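Abbfa_003403 (Acinetobacter baumannii, PDB 4ZXH) probably assembles and releases a peptide product as a nonribosomal peptide synthetase that joins condensation, adenylation, carrier and thioesterase domains in one chain. Local coordinates at residues Ile1142-Ile1146 with Tyr1253-Glu1258; Leu1263-Asp1269 with Thr1289-Gly1295. All coordinates share one frame. Numbering follows the deposited sequence.

Interaction 1: residues Ile1142-Ile1146 with Tyr1253-Glu1258; sequences IAYEI and YFPEPE
Residues 1142-1146 form one alpha-helical stretch, with the I1146 N to I1142 O bond at 2.8 Å, and 1253-1258 is an extended loop without regular structure running past it; the closest CA pair, E1145 and P1255, is 8.1 Å apart. Two neighbouring helix side chains, both with chi1 t, bridge the gap. Y1144 (chi1 -169°, chi2 71°) reaches along the loop so that its OH donates to E1258 O at 2.9 Å, while its ring edge meets P1255, Y1144 CE2 to P1255 CG 3.8 Å. E1145 bends back at chi2 (63°, p), bringing OE1 to accept from Y1253 OH at 2.7 Å; Y1253 is itself t (-176°) and points its ring at the helix. OE1 of E1145 also forms a salt bridge with R1148, and W1280 packs edge-to-face with Y1144. The contact joins helix 1138-1152 of the thioesterase alpha/beta-hydrolase fold to the loop entering strand 1262-1267. The buried Y1253-E1145 link needs side chains at both ends, whereas Y1144 reads only the loop's main-chain path at E1258.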
loop_
_atom_site.group_PDB
_atom_site.type_symbol
_atom_site.label_atom_id
_atom_site.label_comp_id
_atom_site.label_asym_id
_atom_site.label_seq_id
_atom_site.Cartn_x
_atom_site.Cartn_y
_atom_site.Cartn_z
ATOM N N ILE A 1142 20.063 2.001 -47.729
ATOM C CA ILE A 1142 20.786 0.893 -47.109
ATOM C C ILE A 1142 20.400 -0.432 -47.749
ATOM O O ILE A 1142 21.282 -1.202 -48.159
ATOM C CB ILE A 1142 20.520 0.821 -45.611
ATOM C CG1 ILE A 1142 21.079 2.070 -44.927
ATOM C CG2 ILE A 1142 21.118 -0.433 -45.019
ATOM C CD1 ILE A 1142 20.841 2.117 -43.454
ATOM N N ALA A 1143 19.089 -0.675 -47.865
ATOM C CA ALA A 1143 18.559 -1.887 -48.507
ATOM C C ALA A 1143 19.124 -2.110 -49.895
ATOM O O ALA A 1143 19.428 -3.242 -50.277
ATOM C CB ALA A 1143 17.060 -1.830 -48.587
ATOM N N TYR A 1144 19.258 -1.022 -50.646
ATOM C CA TYR A 1144 19.800 -1.086 -51.994
ATOM C C TYR A 1144 21.224 -1.600 -51.940
ATOM O O TYR A 1144 21.573 -2.539 -52.662
ATOM C CB TYR A 1144 19.738 0.288 -52.655
ATOM C CG TYR A 1144 20.038 0.318 -54.145
ATOM C CD1 TYR A 1144 19.141 -0.209 -55.068
ATOM C CD2 TYR A 1144 21.187 0.927 -54.627
ATOM C CE1 TYR A 1144 19.396 -0.161 -56.428
ATOM C CE2 TYR A 1144 21.452 0.990 -55.985
ATOM C CZ TYR A 1144 20.560 0.442 -56.882
ATOM O OH TYR A 1144 20.826 0.504 -58.236
ATOM N N GLU A 1145 22.039 -1.013 -51.062
ATOM C CA GLU A 1145 23.447 -1.410 -50.976
ATOM C C GLU A 1145 23.603 -2.827 -50.404
ATOM O O GLU A 1145 24.504 -3.572 -50.795
ATOM C CB GLU A 1145 24.253 -0.406 -50.138
ATOM C CG GLU A 1145 25.693 -0.840 -49.847
ATOM C CD GLU A 1145 26.549 -0.993 -51.113
ATOM O OE1 GLU A 1145 26.196 -0.407 -52.167
ATOM O OE2 GLU A 1145 27.582 -1.698 -51.045
ATOM N N ILE A 1146 22.719 -3.206 -49.489
ATOM C CA ILE A 1146 22.735 -4.568 -48.980
ATOM C C ILE A 1146 22.393 -5.542 -50.099
ATOM O O ILE A 1146 23.041 -6.585 -50.223
ATOM C CB ILE A 1146 21.785 -4.745 -47.809
ATOM C CG1 ILE A 1146 22.414 -4.129 -46.566
ATOM C CG2 ILE A 1146 21.538 -6.197 -47.542
ATOM C CD1 ILE A 1146 21.580 -4.285 -45.344
ATOM N N TYR A 1253 27.583 8.340 -50.845
ATOM C CA TYR A 1253 27.087 7.116 -51.475
ATOM C C TYR A 1253 26.501 7.366 -52.871
ATOM O O TYR A 1253 25.416 7.935 -52.991
ATOM C CB TYR A 1253 26.032 6.456 -50.578
ATOM C CG TYR A 1253 25.542 5.138 -51.126
ATOM C CD1 TYR A 1253 26.440 4.130 -51.432
ATOM C CD2 TYR A 1253 24.185 4.894 -51.328
ATOM C CE1 TYR A 1253 26.018 2.917 -51.939
ATOM C CE2 TYR A 1253 23.750 3.667 -51.841
ATOM C CZ TYR A 1253 24.686 2.684 -52.146
ATOM O OH TYR A 1253 24.311 1.459 -52.653
ATOM N N PHE A 1254 27.205 6.949 -53.925
ATOM C CA PHE A 1254 26.703 7.155 -55.291
ATOM C C PHE A 1254 26.917 5.936 -56.182
ATOM O O PHE A 1254 27.838 5.903 -56.999
ATOM C CB PHE A 1254 27.345 8.406 -55.882
ATOM C CG PHE A 1254 27.187 9.595 -55.002
ATOM C CD1 PHE A 1254 25.948 10.225 -54.889
ATOM C CD2 PHE A 1254 28.238 10.033 -54.210
ATOM C CE1 PHE A 1254 25.771 11.296 -54.033
ATOM C CE2 PHE A 1254 28.073 11.103 -53.348
ATOM C CZ PHE A 1254 26.836 11.738 -53.255
ATOM N N PRO A 1255 26.040 4.924 -56.029
ATOM C CA PRO A 1255 26.183 3.623 -56.693
ATOM C C PRO A 1255 25.839 3.698 -58.167
ATOM O O PRO A 1255 24.910 4.411 -58.533
ATOM C CB PRO A 1255 25.182 2.738 -55.949
ATOM C CG PRO A 1255 24.119 3.682 -55.497
ATOM C CD PRO A 1255 24.825 4.980 -55.187
ATOM N N GLU A 1256 26.593 2.985 -58.994
ATOM C CA GLU A 1256 26.278 2.860 -60.413
ATOM C C GLU A 1256 24.948 2.122 -60.570
ATOM O O GLU A 1256 24.530 1.386 -59.669
ATOM C CB GLU A 1256 27.413 2.145 -61.170
ATOM C CG GLU A 1256 28.734 2.937 -61.256
ATOM C CD GLU A 1256 29.639 2.764 -60.033
ATOM O OE1 GLU A 1256 29.236 2.054 -59.086
ATOM O OE2 GLU A 1256 30.754 3.343 -60.018
ATOM N N PRO A 1257 24.255 2.343 -61.698
ATOM C CA PRO A 1257 22.936 1.725 -61.883
ATOM C C PRO A 1257 22.960 0.201 -61.803
ATOM O O PRO A 1257 23.890 -0.427 -62.292
ATOM C CB PRO A 1257 22.531 2.192 -63.282
ATOM C CG PRO A 1257 23.233 3.514 -63.442
ATOM C CD PRO A 1257 24.565 3.312 -62.765
ATOM N N GLU A 1258 21.947 -0.375 -61.168
ATOM C CA GLU A 1258 21.813 -1.825 -61.044
ATOM C C GLU A 1258 20.351 -2.193 -60.807
ATOM O O GLU A 1258 19.684 -1.579 -59.974
ATOM C CB GLU A 1258 22.688 -2.364 -59.906
ATOM C CG GLU A 1258 22.706 -3.889 -59.835
ATOM C CD GLU A 1258 23.853 -4.427 -59.000
ATOM O OE1 GLU A 1258 24.635 -3.600 -58.477
ATOM O OE2 GLU A 1258 23.977 -5.673 -58.888
#

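Interaction 2: residues Leu1263-Asp1269 with Thr1289-Gly1295; sequences LLVKAKD and TQVDLPG
Strands 1263-1267 and 1289-1293 run parallel, their axes 4.7 Å apart at closest approach and crossing at -25°. L1263 faces T1289, L1264 Q1290, V1265 V1291, K1266 D1292 and A1267 L1293, with CA-CA distances of 4.8 to 5.5 Å. The ladder alternates: L1264 N to T1289 O (2.8 Å), V1291 N to L1264 O (3.0 Å), K1266 N to V1291 O (2.9 Å), L1293 N to K1266 O (2.9 Å) and K1268 N to L1293 O (3.0 Å). Past the strands the two segments stay joined, D1269 N binding G1295 O at 2.9 Å and D1269 OD2 accepting from G1295 N at 2.8 Å. G1295, at phi/psi 121/167, adopts a backbone that a CB would crowd against the preceding carbonyl.

L1263, V1265, A1267, T1289, V1291 and L1293 share one face, where L1263 CD1 meets V1291 CG2 at 4.1 Å and V1265 CG1 meets L1293 CD1 at 3.7 Å; helix 1303-1316 packs against L1263 and L1293. On the other face the all-t K1266 lies beside Q1290, K1266 CD to Q1290 NE2 3.6 Å, and Q1290 NE2 binds D1292 OD1 at 2.8 Å. K1266 NZ and Q1290 NE2 both bond to E1276 O. A1267 N bonds to D1164 OD1, and its side chain touches the probable C1137-H1297-D1164 triad. This is the parallel strand pair at the edge of an alpha/beta-hydrolase sheet, its C-terminal ends leading toward the presumed active site.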
loop_
_atom_site.group_PDB
_atom_site.type_symbol
_atom_site.label_atom_id
_atom_site.label_comp_id
_atom_site.label_asym_id
_atom_site.label_seq_id
_atom_site.Cartn_x
_atom_site.Cartn_y
_atom_site.Cartn_z
ATOM N N LEU A 1263 9.834 -2.192 -55.110
ATOM C CA LEU A 1263 8.565 -1.498 -54.921
ATOM C C LEU A 1263 8.853 -0.144 -54.288
ATOM O O LEU A 1263 9.336 -0.079 -53.146
ATOM C CB LEU A 1263 7.608 -2.311 -54.043
ATOM C CG LEU A 1263 6.332 -1.607 -53.577
ATOM C CD1 LEU A 1263 5.467 -1.275 -54.768
ATOM C CD2 LEU A 1263 5.566 -2.475 -52.582
ATOM N N LEU A 1264 8.586 0.932 -55.031
ATOM C CA LEU A 1264 8.766 2.279 -54.488
ATOM C C LEU A 1264 7.429 2.936 -54.159
ATOM O O LEU A 1264 6.631 3.219 -55.053
ATOM C CB LEU A 1264 9.549 3.152 -55.463
ATOM C CG LEU A 1264 9.653 4.633 -55.084
ATOM C CD1 LEU A 1264 10.408 4.821 -53.806
ATOM C CD2 LEU A 1264 10.302 5.416 -56.203
ATOM N N VAL A 1265 7.186 3.159 -52.872
ATOM C CA VAL A 1265 5.959 3.800 -52.417
ATOM C C VAL A 1265 6.220 5.294 -52.241
ATOM O O VAL A 1265 7.009 5.699 -51.383
ATOM C CB VAL A 1265 5.448 3.183 -51.080
ATOM C CG1 VAL A 1265 4.214 3.898 -50.592
ATOM C CG2 VAL A 1265 5.149 1.689 -51.246
ATOM N N LYS A 1266 5.583 6.119 -53.061
ATOM C CA LYS A 1266 5.844 7.548 -53.002
ATOM C C LYS A 1266 4.763 8.289 -52.230
ATOM O O LYS A 1266 3.561 8.098 -52.452
ATOM C CB LYS A 1266 5.970 8.129 -54.406
ATOM C CG LYS A 1266 6.092 9.638 -54.418
ATOM C CD LYS A 1266 6.521 10.149 -55.776
ATOM C CE LYS A 1266 6.458 11.664 -55.819
ATOM N NZ LYS A 1266 6.341 12.138 -57.240
ATOM N N ALA A 1267 5.202 9.120 -51.299
ATOM C CA ALA A 1267 4.316 10.030 -50.597
ATOM C C ALA A 1267 3.870 11.119 -51.575
ATOM O O ALA A 1267 4.666 11.976 -51.950
ATOM C CB ALA A 1267 5.035 10.627 -49.392
ATOM N N LYS A 1268 2.612 11.075 -52.005
ATOM C CA LYS A 1268 2.170 11.912 -53.122
ATOM C C LYS A 1268 1.872 13.337 -52.679
ATOM O O LYS A 1268 1.786 14.238 -53.508
ATOM C CB LYS A 1268 0.939 11.308 -53.822
ATOM C CG LYS A 1268 -0.414 11.620 -53.178
ATOM C CD LYS A 1268 -1.548 10.887 -53.895
ATOM C CE LYS A 1268 -2.846 10.938 -53.102
ATOM N NZ LYS A 1268 -3.851 9.912 -53.560
ATOM N N ASP A 1269 1.742 13.545 -51.375
ATOM C CA ASP A 1269 1.422 14.873 -50.859
ATOM C C ASP A 1269 2.675 15.628 -50.387
ATOM O O ASP A 1269 2.570 16.710 -49.803
ATOM C CB ASP A 1269 0.405 14.768 -49.721
ATOM C CG ASP A 1269 -0.921 14.131 -50.168
ATOM O OD1 ASP A 1269 -1.484 14.564 -51.203
ATOM O OD2 ASP A 1269 -1.398 13.186 -49.484
ATOM N N THR A 1289 8.569 -0.874 -59.685
ATOM C CA THR A 1289 7.136 -0.604 -59.611
ATOM C C THR A 1289 6.862 0.560 -58.660
ATOM O O THR A 1289 7.312 0.537 -57.510
ATOM C CB THR A 1289 6.372 -1.858 -59.141
ATOM O OG1 THR A 1289 6.698 -2.962 -59.998
ATOM C CG2 THR A 1289 4.867 -1.626 -59.146
ATOM N N GLN A 1290 6.129 1.575 -59.124
ATOM C CA GLN A 1290 5.830 2.734 -58.270
ATOM C C GLN A 1290 4.335 2.907 -57.919
ATOM O O GLN A 1290 3.457 2.706 -58.758
ATOM C CB GLN A 1290 6.345 4.007 -58.929
ATOM C CG GLN A 1290 6.249 5.216 -58.027
ATOM C CD GLN A 1290 6.698 6.494 -58.698
ATOM O OE1 GLN A 1290 7.605 6.488 -59.535
ATOM N NE2 GLN A 1290 6.056 7.610 -58.333
ATOM N N VAL A 1291 4.056 3.282 -56.673
ATOM C CA VAL A 1291 2.684 3.411 -56.187
ATOM C C VAL A 1291 2.594 4.704 -55.390
ATOM O O VAL A 1291 3.327 4.889 -54.419
ATOM C CB VAL A 1291 2.253 2.194 -55.287
ATOM C CG1 VAL A 1291 0.908 2.427 -54.641
ATOM C CG2 VAL A 1291 2.213 0.905 -56.076
ATOM N N ASP A 1292 1.712 5.605 -55.805
ATOM C CA ASP A 1292 1.578 6.902 -55.146
ATOM C C ASP A 1292 0.451 6.881 -54.098
ATOM O O ASP A 1292 -0.717 6.673 -54.424
ATOM C CB ASP A 1292 1.336 8.014 -56.183
ATOM C CG ASP A 1292 2.507 8.184 -57.163
ATOM O OD1 ASP A 1292 3.602 7.638 -56.896
ATOM O OD2 ASP A 1292 2.337 8.873 -58.200
ATOM N N LEU A 1293 0.818 7.127 -52.844
ATOM C CA LEU A 1293 -0.088 6.993 -51.710
ATOM C C LEU A 1293 -0.189 8.288 -50.913
ATOM O O LEU A 1293 0.786 9.008 -50.795
ATOM C CB LEU A 1293 0.398 5.861 -50.796
ATOM C CG LEU A 1293 0.298 4.454 -51.356
ATOM C CD1 LEU A 1293 0.550 3.453 -50.257
ATOM C CD2 LEU A 1293 -1.082 4.268 -51.922
ATOM N N PRO A 1294 -1.358 8.575 -50.338
ATOM C CA PRO A 1294 -1.539 9.750 -49.467
ATOM C C PRO A 1294 -0.476 9.894 -48.381
ATOM O O PRO A 1294 -0.016 8.895 -47.833
ATOM C CB PRO A 1294 -2.906 9.501 -48.832
ATOM C CG PRO A 1294 -3.638 8.724 -49.870
ATOM C CD PRO A 1294 -2.605 7.812 -50.489
ATOM N N GLY A 1295 -0.099 11.140 -48.089
ATOM C CA GLY A 1295 0.840 11.462 -47.025
ATOM C C GLY A 1295 2.051 12.185 -47.577
ATOM O O GLY A 1295 2.238 12.231 -48.802
#

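In the fold
Both contacts lie in the C-terminal thioesterase region and occur in series. From the N-terminal side, helix 1138-1152 follows strand 1131-1136; strand 1157-1163 and a mostly helical insertion come next, and interaction 1 closes this long loop of 106 residues by returning the chain to the helix. The chain then enters strand 1262-1267, beside strand 1157-1163, and interaction 2 closes a shorter loop of 19 residues by adding strand 1288-1293 at the sheet edge. Neither loop nests in or crosses the other. The centres of interactions 1 and 2 are about 20 Å apart; the nearest atoms of interactions 1 and 2 are about 9 Å apart. W1280, in the second loop, packs against Y1144 and L1264 and so links the two sites.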